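Local coordinates for protein alpha,alpha-trehalose-phosphate synthase (UDP-forming) (Burkholderia multivorans, PDB 5UOF) that is a member of glycosyltransferase family 20, enzymes built on the two-domain GT-B fold, at residues P145-L150 against N157-F162. Sequence-based numbering, arbitrary orientation.
With EDO (1,2-ethanediol), chain I.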
loop_
_atom_site.group_PDB
_atom_site.type_symbol
_atom_site.label_atom_id
_atom_site.label_comp_id
_atom_site.label_asym_id
_atom_site.label_seq_id
_atom_site.Cartn_x
_atom_site.Cartn_y
_atom_site.Cartn_z
ATOM N N PRO A 145 17.239 14.020 0.276
ATOM C CA PRO A 145 18.420 14.062 1.153
ATOM C C PRO A 145 19.172 15.387 1.150
ATOM O O PRO A 145 20.245 15.471 1.762
ATOM C CB PRO A 145 19.318 12.943 0.590
ATOM C CG PRO A 145 18.492 12.195 -0.410
ATOM C CD PRO A 145 17.480 13.174 -0.905
ATOM N N PHE A 146 18.644 16.431 0.510
ATOM C CA PHE A 146 19.451 17.623 0.242
ATOM C C PHE A 146 19.825 18.359 1.530
ATOM O O PHE A 146 20.979 18.776 1.695
ATOM C CB PHE A 146 18.699 18.545 -0.719
ATOM C CG PHE A 146 19.573 19.592 -1.373
ATOM C CD1 PHE A 146 20.321 19.289 -2.504
ATOM C CD2 PHE A 146 19.613 20.884 -0.877
ATOM C CE1 PHE A 146 21.109 20.257 -3.119
ATOM C CE2 PHE A 146 20.390 21.852 -1.487
ATOM C CZ PHE A 146 21.137 21.539 -2.609
ATOM N N ALA A 147 18.863 18.560 2.444
ATOM C CA ALA A 147 19.180 19.229 3.706
ATOM C C ALA A 147 20.213 18.459 4.507
ATOM O O ALA A 147 21.114 19.059 5.098
ATOM C CB ALA A 147 17.934 19.421 4.562
ATOM N N HIS A 148 20.090 17.133 4.563
ATOM C CA HIS A 148 21.052 16.355 5.334
ATOM C C HIS A 148 22.461 16.558 4.790
ATOM O O HIS A 148 23.415 16.725 5.560
ATOM C CB HIS A 148 20.652 14.874 5.324
ATOM C CG HIS A 148 21.521 14.024 6.194
ATOM N ND1 HIS A 148 22.630 13.360 5.714
ATOM C CD2 HIS A 148 21.477 13.774 7.523
ATOM C CE1 HIS A 148 23.214 12.713 6.705
ATOM N NE2 HIS A 148 22.537 12.950 7.814
ATOM N N ALA A 149 22.601 16.597 3.465
ATOM C CA ALA A 149 23.906 16.844 2.864
ATOM C C ALA A 149 24.414 18.239 3.213
ATOM O O ALA A 149 25.602 18.420 3.506
ATOM C CB ALA A 149 23.824 16.654 1.351
ATOM N N LEU A 150 23.520 19.235 3.206
ATOM C CA LEU A 150 23.922 20.582 3.609
ATOM C C LEU A 150 24.355 20.617 5.073
ATOM O O LEU A 150 25.352 21.267 5.418
ATOM C CB LEU A 150 22.777 21.569 3.362
ATOM C CG LEU A 150 22.465 21.944 1.909
ATOM C CD1 LEU A 150 21.224 22.813 1.830
ATOM C CD2 LEU A 150 23.642 22.661 1.243
ATOM N N ASN A 157 21.586 27.218 8.082
ATOM C CA ASN A 157 20.473 28.034 7.624
ATOM C C ASN A 157 19.132 27.355 7.906
ATOM O O ASN A 157 19.057 26.127 8.002
ATOM C CB ASN A 157 20.587 28.280 6.123
ATOM C CG ASN A 157 21.837 29.034 5.751
ATOM O OD1 ASN A 157 22.957 28.562 5.971
ATOM N ND2 ASN A 157 21.654 30.210 5.171
ATOM N N PRO A 158 18.052 28.129 8.009
ATOM C CA PRO A 158 16.719 27.520 7.931
ATOM C C PRO A 158 16.562 26.822 6.591
ATOM O O PRO A 158 16.827 27.408 5.539
ATOM C CB PRO A 158 15.769 28.717 8.059
ATOM C CG PRO A 158 16.609 29.816 8.678
ATOM C CD PRO A 158 17.976 29.596 8.124
ATOM N N ILE A 159 16.144 25.555 6.625
ATOM C CA ILE A 159 15.908 24.801 5.402
ATOM C C ILE A 159 14.530 24.177 5.496
ATOM O O ILE A 159 14.207 23.538 6.498
ATOM C CB ILE A 159 16.956 23.697 5.166
ATOM C CG1 ILE A 159 18.376 24.222 5.405
ATOM C CG2 ILE A 159 16.831 23.170 3.745
ATOM C CD1 ILE A 159 19.450 23.134 5.272
ATOM N N GLY A 160 13.731 24.349 4.452
ATOM C CA GLY A 160 12.421 23.733 4.379
ATOM C C GLY A 160 12.336 22.768 3.214
ATOM O O GLY A 160 13.014 22.931 2.198
ATOM N N PHE A 161 11.478 21.762 3.366
ATOM C CA PHE A 161 11.220 20.779 2.325
ATOM C C PHE A 161 9.733 20.798 2.033
ATOM O O PHE A 161 8.924 20.903 2.956
ATOM C CB PHE A 161 11.643 19.357 2.781
ATOM C CG PHE A 161 11.462 18.286 1.727
ATOM C CD1 PHE A 161 12.254 18.271 0.582
ATOM C CD2 PHE A 161 10.528 17.267 1.903
ATOM C CE1 PHE A 161 12.098 17.279 -0.381
ATOM C CE2 PHE A 161 10.369 16.269 0.940
ATOM C CZ PHE A 161 11.149 16.276 -0.198
ATOM N N PHE A 162 9.368 20.719 0.754
ATOM C CA PHE A 162 7.974 20.480 0.392
ATOM C C PHE A 162 7.895 19.272 -0.526
ATOM O O PHE A 162 8.522 19.247 -1.591
ATOM C CB PHE A 162 7.312 21.690 -0.274
ATOM C CG PHE A 162 5.834 21.479 -0.487
ATOM C CD1 PHE A 162 4.963 21.622 0.577
ATOM C CD2 PHE A 162 5.331 21.044 -1.713
ATOM C CE1 PHE A 162 3.605 21.372 0.420
ATOM C CE2 PHE A 162 3.971 20.818 -1.880
ATOM C CZ PHE A 162 3.107 20.978 -0.811
HETATM C C1 EDO I . 22.877 13.006 0.885
HETATM O O1 EDO I . 24.038 12.379 0.344
HETATM C C2 EDO I . 22.788 12.709 2.371
HETATM O O2 EDO I . 23.774 13.457 3.094
#
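H148 ND1 and O2 of a 1,2-ethanediol molecule, probably taken up from the crystallisation liquor, share a nearly straight hydrogen bond of 2.9 Å (171°), the oxygen lying in the plane of the imidazole at its edge. The CB of H148 points away from strand 159-162, and a chi1 of -175° sets CG anti to the backbone N. The diol lies beside P145, its C1 3.6 Å from P145 CB, and is also hydrogen-bonded to L116 O of helix 109-127. Across the contact itself the meeting is purely apolar and rests on I159, which uses both of its branches. I159 CG2 meets A147 CB at 4.0 Å, while I159 CD1, at the end of the extended CG1 arm (chi2 176°), reaches L150 CD1 at 3.9 Å and also lies 4.1 Å from A147 CB. The I159 side chain thus packs against two residues on one face of the helix, all three buried. Within the sheet, strand 159-162 lies between the parallel strands 135-139 and 191-194 and is hydrogen-bonded through its backbone to both. Helix 146-152 packed on the strand that follows it completes the beta-alpha-beta unit 135-139, 146-152, 159-162, a building block of the Rossmann-like domains of GT-B glycosyltransferases.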